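Local coordinates for nucleoporin NUP170 (Chaetomium thermophilum, PDB 5HAX), which is probably a structural scaffold nucleoporin of the nuclear pore complex, joining a beta-propeller domain to a C-terminal domain of stacked helices, at residues Asp269-Ser272 with Cys273-Phe277; Pro285-Thr288 with Asp289-Ile293; Ile686-Val689 with Leu690-Phe693; Tyr717-Leu720 with Phe721-Pro725. One frame throughout, in Å; residues are numbered along the deposited sequence.

Contact 1 of 4, residues Asp269-Ser272 with Cys273-Phe277; sequences DKTS and CLRDF. With PO4 (phosphate ion), chain D.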
loop_
_atom_site.group_PDB
_atom_site.type_symbol
_atom_site.label_atom_id
_atom_site.label_comp_id
_atom_site.label_asym_id
_atom_site.label_seq_id
_atom_site.Cartn_x
_atom_site.Cartn_y
_atom_site.Cartn_z
ATOM N N ASP A 269 -4.924 14.706 -25.402
ATOM C CA ASP A 269 -5.672 13.700 -26.139
ATOM C C ASP A 269 -4.747 12.574 -26.595
ATOM O O ASP A 269 -3.524 12.641 -26.462
ATOM C CB ASP A 269 -6.409 14.324 -27.333
ATOM C CG ASP A 269 -5.484 15.047 -28.305
ATOM O OD1 ASP A 269 -4.271 14.753 -28.343
ATOM O OD2 ASP A 269 -5.991 15.912 -29.050
ATOM N N LYS A 270 -5.361 11.516 -27.129
ATOM C CA LYS A 270 -4.599 10.348 -27.555
ATOM C C LYS A 270 -3.572 10.708 -28.621
ATOM O O LYS A 270 -2.499 10.096 -28.677
ATOM C CB LYS A 270 -5.549 9.267 -28.070
ATOM C CG LYS A 270 -4.841 8.058 -28.656
ATOM C CD LYS A 270 -5.768 6.857 -28.791
ATOM C CE LYS A 270 -7.030 7.191 -29.560
ATOM N NZ LYS A 270 -7.784 5.961 -29.920
ATOM N N THR A 271 -3.878 11.692 -29.470
ATOM C CA THR A 271 -2.918 12.130 -30.479
ATOM C C THR A 271 -1.640 12.649 -29.834
ATOM O O THR A 271 -0.535 12.363 -30.309
ATOM C CB THR A 271 -3.543 13.212 -31.358
ATOM O OG1 THR A 271 -4.734 12.702 -31.968
ATOM C CG2 THR A 271 -2.571 13.664 -32.440
ATOM N N SER A 272 -1.773 13.423 -28.756
ATOM C CA SER A 272 -0.600 13.943 -28.062
ATOM C C SER A 272 0.228 12.811 -27.467
ATOM O O SER A 272 1.457 12.785 -27.602
ATOM C CB SER A 272 -1.038 14.927 -26.976
ATOM O OG SER A 272 0.077 15.445 -26.272
ATOM N N CYS A 273 -0.433 11.862 -26.800
ATOM C CA CYS A 273 0.263 10.677 -26.308
ATOM C C CYS A 273 0.985 9.954 -27.438
ATOM O O CYS A 273 2.144 9.544 -27.285
ATOM C CB CYS A 273 -0.725 9.732 -25.626
ATOM S SG CYS A 273 -1.331 10.301 -24.023
ATOM N N LEU A 274 0.316 9.788 -28.582
ATOM C CA LEU A 274 0.926 9.092 -29.709
ATOM C C LEU A 274 2.107 9.866 -30.280
ATOM O O LEU A 274 3.080 9.257 -30.741
ATOM C CB LEU A 274 -0.119 8.844 -30.794
ATOM C CG LEU A 274 -1.132 7.743 -30.478
ATOM C CD1 LEU A 274 -2.354 7.856 -31.371
ATOM C CD2 LEU A 274 -0.487 6.375 -30.630
ATOM N N ARG A 275 2.044 11.197 -30.261
ATOM C CA ARG A 275 3.165 11.995 -30.745
ATOM C C ARG A 275 4.377 11.838 -29.832
ATOM O O ARG A 275 5.503 11.647 -30.307
ATOM C CB ARG A 275 2.750 13.461 -30.866
ATOM C CG ARG A 275 3.835 14.359 -31.432
ATOM C CD ARG A 275 3.271 15.668 -31.966
ATOM N NE ARG A 275 2.206 16.199 -31.116
ATOM C CZ ARG A 275 0.904 16.093 -31.373
ATOM N NH1 ARG A 275 0.477 15.475 -32.468
ATOM N NH2 ARG A 275 0.021 16.614 -30.531
ATOM N N ASP A 276 4.167 11.915 -28.514
ATOM C CA ASP A 276 5.243 11.618 -27.573
ATOM C C ASP A 276 5.825 10.239 -27.841
ATOM O O ASP A 276 7.047 10.062 -27.898
ATOM C CB ASP A 276 4.731 11.690 -26.132
ATOM C CG ASP A 276 4.253 13.072 -25.742
ATOM O OD1 ASP A 276 3.516 13.183 -24.736
ATOM O OD2 ASP A 276 4.609 14.049 -26.435
ATOM N N PHE A 277 4.951 9.248 -28.018
ATOM C CA PHE A 277 5.393 7.878 -28.245
ATOM C C PHE A 277 6.248 7.771 -29.502
ATOM O O PHE A 277 7.230 7.018 -29.532
ATOM C CB PHE A 277 4.170 6.965 -28.336
ATOM C CG PHE A 277 4.500 5.508 -28.455
ATOM C CD1 PHE A 277 5.219 4.862 -27.465
ATOM C CD2 PHE A 277 4.063 4.777 -29.545
ATOM C CE1 PHE A 277 5.514 3.517 -27.571
ATOM C CE2 PHE A 277 4.351 3.432 -29.656
ATOM C CZ PHE A 277 5.078 2.801 -28.665
HETATM P P PO4 D . 1.822 18.438 -27.705
HETATM O O1 PO4 D . 1.749 17.010 -28.189
HETATM O O2 PO4 D . 0.448 18.905 -27.283
HETATM O O3 PO4 D . 2.329 19.315 -28.825
HETATM O O4 PO4 D . 2.769 18.522 -26.532
HETATM O O HOH W 1 -2.976 16.816 -29.786
#

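Contact 2 of 4, residues Pro285-Thr288 with Asp289-Ile293; sequences PLFT and DKTNI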
loop_
_atom_site.group_PDB
_atom_site.type_symbol
_atom_site.label_atom_id
_atom_site.label_comp_id
_atom_site.label_asym_id
_atom_site.label_seq_id
_atom_site.Cartn_x
_atom_site.Cartn_y
_atom_site.Cartn_z
ATOM N N PRO A 285 3.646 -1.417 -32.629
ATOM C CA PRO A 285 2.266 -1.558 -33.112
ATOM C C PRO A 285 1.259 -1.836 -32.010
ATOM O O PRO A 285 0.065 -1.960 -32.308
ATOM C CB PRO A 285 2.363 -2.748 -34.077
ATOM C CG PRO A 285 3.470 -3.571 -33.529
ATOM C CD PRO A 285 4.465 -2.599 -32.955
ATOM N N LEU A 286 1.698 -1.952 -30.754
ATOM C CA LEU A 286 0.781 -2.118 -29.635
ATOM C C LEU A 286 0.124 -0.808 -29.215
ATOM O O LEU A 286 -0.798 -0.836 -28.393
ATOM C CB LEU A 286 1.518 -2.727 -28.436
ATOM C CG LEU A 286 2.102 -4.132 -28.621
ATOM C CD1 LEU A 286 2.852 -4.568 -27.367
ATOM C CD2 LEU A 286 1.018 -5.143 -28.967
ATOM N N PHE A 287 0.566 0.327 -29.758
ATOM C CA PHE A 287 -0.002 1.629 -29.414
ATOM C C PHE A 287 -0.140 2.450 -30.690
ATOM O O PHE A 287 0.857 2.959 -31.212
ATOM C CB PHE A 287 0.869 2.355 -28.388
ATOM C CG PHE A 287 0.255 3.621 -27.852
ATOM C CD1 PHE A 287 -1.121 3.752 -27.728
ATOM C CD2 PHE A 287 1.058 4.685 -27.475
ATOM C CE1 PHE A 287 -1.681 4.915 -27.238
ATOM C CE2 PHE A 287 0.503 5.851 -26.984
ATOM C CZ PHE A 287 -0.867 5.965 -26.865
ATOM N N THR A 288 -1.375 2.585 -31.179
ATOM C CA THR A 288 -1.683 3.319 -32.400
ATOM C C THR A 288 -2.928 4.163 -32.167
ATOM O O THR A 288 -3.485 4.197 -31.067
ATOM C CB THR A 288 -1.920 2.374 -33.581
ATOM O OG1 THR A 288 -3.141 1.655 -33.370
ATOM C CG2 THR A 288 -0.769 1.389 -33.736
ATOM N N ASP A 289 -3.381 4.840 -33.228
ATOM C CA ASP A 289 -4.606 5.628 -33.145
ATOM C C ASP A 289 -5.840 4.757 -32.937
ATOM O O ASP A 289 -6.890 5.275 -32.540
ATOM C CB ASP A 289 -4.777 6.474 -34.409
ATOM C CG ASP A 289 -5.150 5.646 -35.621
ATOM O OD1 ASP A 289 -5.972 6.117 -36.431
ATOM O OD2 ASP A 289 -4.621 4.525 -35.765
ATOM N N LYS A 290 -5.738 3.453 -33.201
ATOM C CA LYS A 290 -6.825 2.520 -32.936
ATOM C C LYS A 290 -6.867 2.076 -31.478
ATOM O O LYS A 290 -7.904 1.585 -31.019
ATOM C CB LYS A 290 -6.673 1.303 -33.855
ATOM C CG LYS A 290 -7.728 0.215 -33.703
ATOM C CD LYS A 290 -9.123 0.712 -34.049
ATOM C CE LYS A 290 -10.097 -0.452 -34.184
ATOM N NZ LYS A 290 -11.496 -0.004 -34.428
ATOM N N THR A 291 -5.777 2.263 -30.741
ATOM C CA THR A 291 -5.681 1.778 -29.370
ATOM C C THR A 291 -6.490 2.654 -28.418
ATOM O O THR A 291 -6.557 3.876 -28.577
ATOM C CB THR A 291 -4.213 1.750 -28.945
ATOM O OG1 THR A 291 -3.455 1.014 -29.914
ATOM C CG2 THR A 291 -4.044 1.109 -27.578
ATOM N N ASN A 292 -7.096 2.018 -27.417
ATOM C CA ASN A 292 -7.878 2.692 -26.391
ATOM C C ASN A 292 -7.135 2.650 -25.060
ATOM O O ASN A 292 -6.495 1.647 -24.730
ATOM C CB ASN A 292 -9.256 2.037 -26.218
ATOM C CG ASN A 292 -10.147 2.202 -27.437
ATOM O OD1 ASN A 292 -10.349 3.311 -27.930
ATOM N ND2 ASN A 292 -10.685 1.094 -27.928
ATOM N N ILE A 293 -7.224 3.741 -24.303
ATOM C CA ILE A 293 -6.782 3.768 -22.911
ATOM C C ILE A 293 -7.980 3.392 -22.046
ATOM O O ILE A 293 -9.015 4.066 -22.082
ATOM C CB ILE A 293 -6.226 5.150 -22.523
ATOM C CG1 ILE A 293 -4.984 5.471 -23.362
ATOM C CG2 ILE A 293 -5.886 5.195 -21.027
ATOM C CD1 ILE A 293 -4.403 6.855 -23.124
#

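Contact 3 of 4, residues Ile686-Val689 with Leu690-Phe693; sequences ISFV and LMLF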
loop_
_atom_site.group_PDB
_atom_site.type_symbol
_atom_site.label_atom_id
_atom_site.label_comp_id
_atom_site.label_asym_id
_atom_site.label_seq_id
_atom_site.Cartn_x
_atom_site.Cartn_y
_atom_site.Cartn_z
ATOM N N ILE A 686 12.456 -0.296 26.083
ATOM C CA ILE A 686 11.027 -0.424 25.817
ATOM C C ILE A 686 10.270 -0.720 27.107
ATOM O O ILE A 686 9.207 -0.142 27.363
ATOM C CB ILE A 686 10.777 -1.502 24.746
ATOM C CG1 ILE A 686 11.268 -1.010 23.382
ATOM C CG2 ILE A 686 9.291 -1.845 24.666
ATOM C CD1 ILE A 686 11.304 -2.082 22.312
ATOM N N SER A 687 10.795 -1.628 27.933
ATOM C CA SER A 687 10.159 -1.915 29.216
ATOM C C SER A 687 10.054 -0.658 30.068
ATOM O O SER A 687 9.054 -0.453 30.766
ATOM C CB SER A 687 10.938 -2.998 29.962
ATOM O OG SER A 687 10.484 -4.293 29.609
ATOM N N PHE A 688 11.076 0.198 30.020
ATOM C CA PHE A 688 11.045 1.435 30.789
ATOM C C PHE A 688 9.924 2.355 30.320
ATOM O O PHE A 688 9.228 2.965 31.140
ATOM C CB PHE A 688 12.394 2.144 30.689
ATOM C CG PHE A 688 12.343 3.585 31.091
ATOM C CD1 PHE A 688 12.338 4.585 30.132
ATOM C CD2 PHE A 688 12.282 3.943 32.426
ATOM C CE1 PHE A 688 12.286 5.913 30.499
ATOM C CE2 PHE A 688 12.230 5.269 32.800
ATOM C CZ PHE A 688 12.231 6.255 31.836
ATOM N N VAL A 689 9.739 2.477 29.003
ATOM C CA VAL A 689 8.688 3.346 28.482
ATOM C C VAL A 689 7.315 2.803 28.859
ATOM O O VAL A 689 6.405 3.565 29.207
ATOM C CB VAL A 689 8.835 3.505 26.956
ATOM C CG1 VAL A 689 7.657 4.286 26.376
ATOM C CG2 VAL A 689 10.149 4.198 26.618
ATOM N N LEU A 690 7.140 1.482 28.791
ATOM C CA LEU A 690 5.863 0.883 29.166
ATOM C C LEU A 690 5.575 1.097 30.645
ATOM O O LEU A 690 4.450 1.447 31.024
ATOM C CB LEU A 690 5.867 -0.607 28.829
ATOM C CG LEU A 690 5.878 -0.960 27.341
ATOM C CD1 LEU A 690 6.109 -2.451 27.147
ATOM C CD2 LEU A 690 4.579 -0.532 26.676
ATOM N N MET A 691 6.579 0.878 31.496
ATOM C CA MET A 691 6.441 1.179 32.917
ATOM C C MET A 691 6.024 2.625 33.131
ATOM O O MET A 691 5.149 2.917 33.955
ATOM C CB MET A 691 7.766 0.897 33.629
ATOM C CG MET A 691 7.811 1.290 35.101
ATOM S SD MET A 691 8.043 3.056 35.421
ATOM C CE MET A 691 9.679 3.344 34.748
ATOM N N LEU A 692 6.644 3.544 32.391
ATOM C CA LEU A 692 6.404 4.969 32.593
ATOM C C LEU A 692 4.934 5.316 32.391
ATOM O O LEU A 692 4.317 5.974 33.237
ATOM C CB LEU A 692 7.289 5.768 31.635
ATOM C CG LEU A 692 7.294 7.289 31.769
ATOM C CD1 LEU A 692 7.796 7.709 33.140
ATOM C CD2 LEU A 692 8.151 7.889 30.670
ATOM N N PHE A 693 4.351 4.870 31.278
ATOM C CA PHE A 693 2.974 5.219 30.948
ATOM C C PHE A 693 1.947 4.351 31.658
ATOM O O PHE A 693 0.748 4.630 31.548
ATOM C CB PHE A 693 2.768 5.137 29.437
ATOM C CG PHE A 693 3.341 6.304 28.694
ATOM C CD1 PHE A 693 4.614 6.242 28.152
ATOM C CD2 PHE A 693 2.613 7.472 28.556
ATOM C CE1 PHE A 693 5.143 7.323 27.475
ATOM C CE2 PHE A 693 3.135 8.552 27.881
ATOM C CZ PHE A 693 4.399 8.480 27.340
#

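Contact 4 of 4, residues Tyr717-Leu720 with Phe721-Pro725; sequences YEQL and FSQTP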
loop_
_atom_site.group_PDB
_atom_site.type_symbol
_atom_site.label_atom_id
_atom_site.label_comp_id
_atom_site.label_asym_id
_atom_site.label_seq_id
_atom_site.Cartn_x
_atom_site.Cartn_y
_atom_site.Cartn_z
ATOM N N TYR A 717 14.204 7.516 20.950
ATOM C CA TYR A 717 14.470 6.138 21.347
ATOM C C TYR A 717 15.940 5.787 21.159
ATOM O O TYR A 717 16.511 5.038 21.960
ATOM C CB TYR A 717 13.581 5.179 20.558
ATOM C CG TYR A 717 12.217 4.975 21.177
ATOM C CD1 TYR A 717 12.034 4.066 22.210
ATOM C CD2 TYR A 717 11.113 5.690 20.730
ATOM C CE1 TYR A 717 10.791 3.872 22.782
ATOM C CE2 TYR A 717 9.865 5.503 21.295
ATOM C CZ TYR A 717 9.710 4.594 22.321
ATOM O OH TYR A 717 8.471 4.402 22.888
ATOM N N GLU A 718 16.567 6.318 20.106
ATOM C CA GLU A 718 18.000 6.112 19.915
ATOM C C GLU A 718 18.784 6.568 21.139
ATOM O O GLU A 718 19.664 5.853 21.632
ATOM C CB GLU A 718 18.478 6.862 18.671
ATOM C CG GLU A 718 19.989 6.823 18.473
ATOM C CD GLU A 718 20.455 7.649 17.292
ATOM O OE1 GLU A 718 21.606 7.450 16.852
ATOM O OE2 GLU A 718 19.680 8.504 16.815
ATOM N N GLN A 719 18.482 7.769 21.637
ATOM C CA GLN A 719 19.197 8.297 22.795
ATOM C C GLN A 719 18.939 7.444 24.029
ATOM O O GLN A 719 19.860 7.165 24.807
ATOM C CB GLN A 719 18.777 9.746 23.038
ATOM C CG GLN A 719 19.145 10.685 21.895
ATOM C CD GLN A 719 18.279 11.932 21.840
ATOM O OE1 GLN A 719 17.273 12.041 22.539
ATOM N NE2 GLN A 719 18.669 12.882 20.997
ATOM N N LEU A 720 17.688 7.020 24.223
ATOM C CA LEU A 720 17.356 6.130 25.330
ATOM C C LEU A 720 18.149 4.831 25.256
ATOM O O LEU A 720 18.588 4.304 26.284
ATOM C CB LEU A 720 15.856 5.841 25.316
ATOM C CG LEU A 720 15.318 4.840 26.339
ATOM C CD1 LEU A 720 15.460 5.391 27.745
ATOM C CD2 LEU A 720 13.866 4.503 26.031
ATOM N N PHE A 721 18.346 4.304 24.046
ATOM C CA PHE A 721 18.957 2.988 23.884
ATOM C C PHE A 721 20.476 3.027 23.966
ATOM O O PHE A 721 21.082 2.066 24.453
ATOM C CB PHE A 721 18.559 2.379 22.534
ATOM C CG PHE A 721 17.093 2.058 22.401
ATOM C CD1 PHE A 721 16.314 1.765 23.510
ATOM C CD2 PHE A 721 16.496 2.037 21.150
ATOM C CE1 PHE A 721 14.972 1.465 23.372
ATOM C CE2 PHE A 721 15.155 1.738 21.011
ATOM C CZ PHE A 721 14.393 1.451 22.122
ATOM N N SER A 722 21.108 4.110 23.499
ATOM C CA SER A 722 22.528 4.060 23.174
ATOM C C SER A 722 23.336 5.273 23.628
ATOM O O SER A 722 24.522 5.356 23.285
ATOM C CB SER A 722 22.695 3.892 21.657
ATOM O OG SER A 722 22.116 4.984 20.963
ATOM N N GLN A 723 22.759 6.208 24.385
ATOM C CA GLN A 723 23.472 7.420 24.777
ATOM C C GLN A 723 23.339 7.680 26.270
ATOM O O GLN A 723 22.298 7.407 26.873
ATOM C CB GLN A 723 22.964 8.629 23.996
ATOM C CG GLN A 723 23.448 8.653 22.561
ATOM C CD GLN A 723 22.801 9.749 21.746
ATOM O OE1 GLN A 723 22.527 10.837 22.253
ATOM N NE2 GLN A 723 22.547 9.466 20.474
ATOM N N THR A 724 24.412 8.223 26.852
ATOM C CA THR A 724 24.440 8.495 28.288
ATOM C C THR A 724 23.331 9.434 28.735
ATOM O O THR A 724 22.608 9.086 29.684
ATOM C CB THR A 724 25.816 9.047 28.683
ATOM O OG1 THR A 724 26.832 8.095 28.350
ATOM C CG2 THR A 724 25.870 9.342 30.178
ATOM N N PRO A 725 23.141 10.619 28.139
ATOM C CA PRO A 725 22.045 11.490 28.596
ATOM C C PRO A 725 20.695 10.797 28.611
ATOM O O PRO A 725 19.843 11.123 29.450
ATOM C CB PRO A 725 22.076 12.646 27.586
ATOM C CG PRO A 725 23.477 12.686 27.119
ATOM C CD PRO A 725 23.901 11.245 27.042
HETATM O O HOH W 2 23.498 6.851 19.302
HETATM O O HOH W 3 20.784 11.818 18.870
#

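Contact 1 of 4, residues Asp269-Ser272 with Cys273-Phe277
Ser272 and Arg275 both send their first side-chain bond out opposite their own backbone N (chi1 179° and -177°), and the arginine chain then kinks at chi3 (39°), which turns its guanidinium back along the helix toward the serine. One phosphate oxygen, O1, collects the result. Ser272 OG donates to it at 3.0 Å. Arg275 grips the same oxygen with two of its nitrogens, the shorter bond running from NH2 at 2.9 Å and the other from NE. The guanidinium presents its edge to the phosphate, while Thr271 O lies over one of its faces, off toward the rim. The ion probably came from the crystallisation liquor, so the site may simply be a spot that can accept an anion. Lys268 NZ forms a salt bridge with Asp276 OD1 and a hydrogen bond with Ser272 OG.

All this sits on the first turns of helix 270-279, which in the beta-propeller connects the outer strand 263-268 of one blade to the next blade. Asp269 is the N-cap: its OD1 accepts from Ser272 N at 2.9 Å. The same OD1 accepts a hydrogen bond from a water at 2.8 Å, and Arg275 NH2 donates to that water, so cap and guanidinium are bridged through solvent.

On another side of the helix Lys270 and Leu274 run side by side, with Lys270 CG resting 3.7 Å from Leu274 CD1. Beyond that apolar stem Lys270 NZ reaches the backbone oxygens of Asp289 and Thr291.

Contact 2 of 4, residues Pro285-Thr288 with Asp289-Ile293
Thr288 and Thr291 hold each other through two hydrogen bonds that run in opposite directions. Thr288 N donates to Thr291 OG1 at 2.9 Å, a nearly straight bond at 168°, and Thr291 N returns to Thr288 O at 3.0 Å. In the second bond the donor stands well above the carbonyl plane, 65° out of it. A third bond comes from Lys290 N, which uses Thr288 OG1 as its acceptor at 3.2 Å.

Each bond has its own part. The one from Thr291 N closes a type I beta turn from Thr288 to Thr291, and the one from Lys290 N makes an ST turn on the hydroxyl of Thr288. The bond from Thr288 N to the Thr291 hydroxyl is an additional side-chain tie across the turn, which lies in the loop between helix 270-279 and strand 293-298 of the propeller.

The apolar part of the contact belongs to Phe287 and Thr291, whose side chains meet at about a right angle. Thr291 CB lies at the edge of the ring, 3.9 Å from Phe287 CD1, with the CG2 methyl at the same ring atom. A valine in place of Thr291 would probably leave Thr288 N without its acceptor and the turn without that side-chain tie. The Phe287 ring also packs edge-to-face with Phe277 and touches Cys273 and Leu274, which lays the loop against the helix.

Contact 3 of 4, residues Ile686-Val689 with Leu690-Phe693
Phe688 and Met691 make the closest side-chain contact here. The methionine chain folds back on itself at chi2 (-78°) and chi3 (-64°), and this puts its methyl CE beside the ring, 3.5 Å from Phe688 CD2. CE approaches the ring obliquely and also lies 3.7 Å from Phe688 O, so the methyl touches both the ring and the carbonyl oxygen of Phe688.

Val689 and Phe693, one turn apart, point the same way. The phenylalanine brings its ring edge to the backbone: Phe693 CD1 comes to 3.4 Å from Val689 O, which lies near the ring plane, and to 4.0 Å from Val689 CG1. Leu690 does something similar one turn after Ile686, resting CG 3.4 Å from Ile686 O, but the methyl groups barely meet, with Ile686 CG2 4.1 Å from Leu690 CD1. Beneath these side chains each amide of 690-693 donates one helical bond to the carbonyl four residues back.

The looser side is that of Ser687, which faces solvent. Its side chain makes no close approach to 690-693; its OG instead bonds Gln629 OE1.

The segment belongs to the last turns of the long helix 663-694, and its side chains pack against three other helices of the C-terminal domain. Ile686 leans on Leu625 and Ile628 of helix 622-640, Val689 on Tyr717 and Leu720 of helix 717-722, and Phe688 on Ala730 and Leu733 of helix 724-739, where Met691 and Leu692 also meet Ile737.

Contact 4 of 4, residues Tyr717-Leu720 with Phe721-Pro725
Phe721 lays its ring over the carbonyl oxygen of Tyr717, one turn back in the short helix 717-722. This is a helix-to-helix junction in the C-terminal helical domain, and Gln723 is the N-cap residue of the next helix, 724-739. Tyr717 O stands about 3.0 Å above the Phe721 ring plane, displaced toward the rim, and the same oxygen accepts the backbone N of Phe721 at 2.9 Å. The two aromatic rings meet obliquely, their planes 44° apart, with Phe721 CZ 3.5 Å from Tyr717 CD1. Were the Phe721 ring lost to an alanine here, a gap would probably open beside Tyr717 CD1 and the Tyr717 carbonyl would lose its cover.

Glu718 O takes two bonds from Ser722. Ser722 N reaches it nearly in line with the carbonyl at 2.9 Å, and Ser722 OG, turned back between its own N and carbonyl carbon (chi1 61°), donates to it at 2.7 Å from above the carbonyl plane. Gln723 N then bonds Gln719 O. The two glutamine side chains cross obliquely, with Gln723 OE1 3.4 Å from Gln719 CG.

Farther out, Phe721 packs against Trp603 and Ile682, and its carbonyl takes a bond from Ser681 OG. Glu718 is held by a salt bridge to Lys604 and a hydrogen bond from Asn14, while Gln719 OE1 accepts from Thr716 N. One water completes the polar corner: it donates to Ser722 OG at 2.9 Å and to Glu718 OE1, and accepts from Gln723 NE2 at 3.0 Å.

Followed from the N terminus, the four contacts come one after another; each lies within a continuous run of chain, and none encloses or crosses another. Contact 1 starts helix 270-279 after a propeller blade, and contact 2 turns the chain before strand 293-298. These two touch: Leu274 packs on Thr288 and Asp289, so the turn packs on the helix in the link from one blade to the next. Contacts 3 and 4 belong to the C-terminal helical domain, on the opposite side of the chain's centre, about 60 Å from contact 1 in the case of contact 3, centre to centre. They touch as well, joining helix 663-694 to helix 717-722.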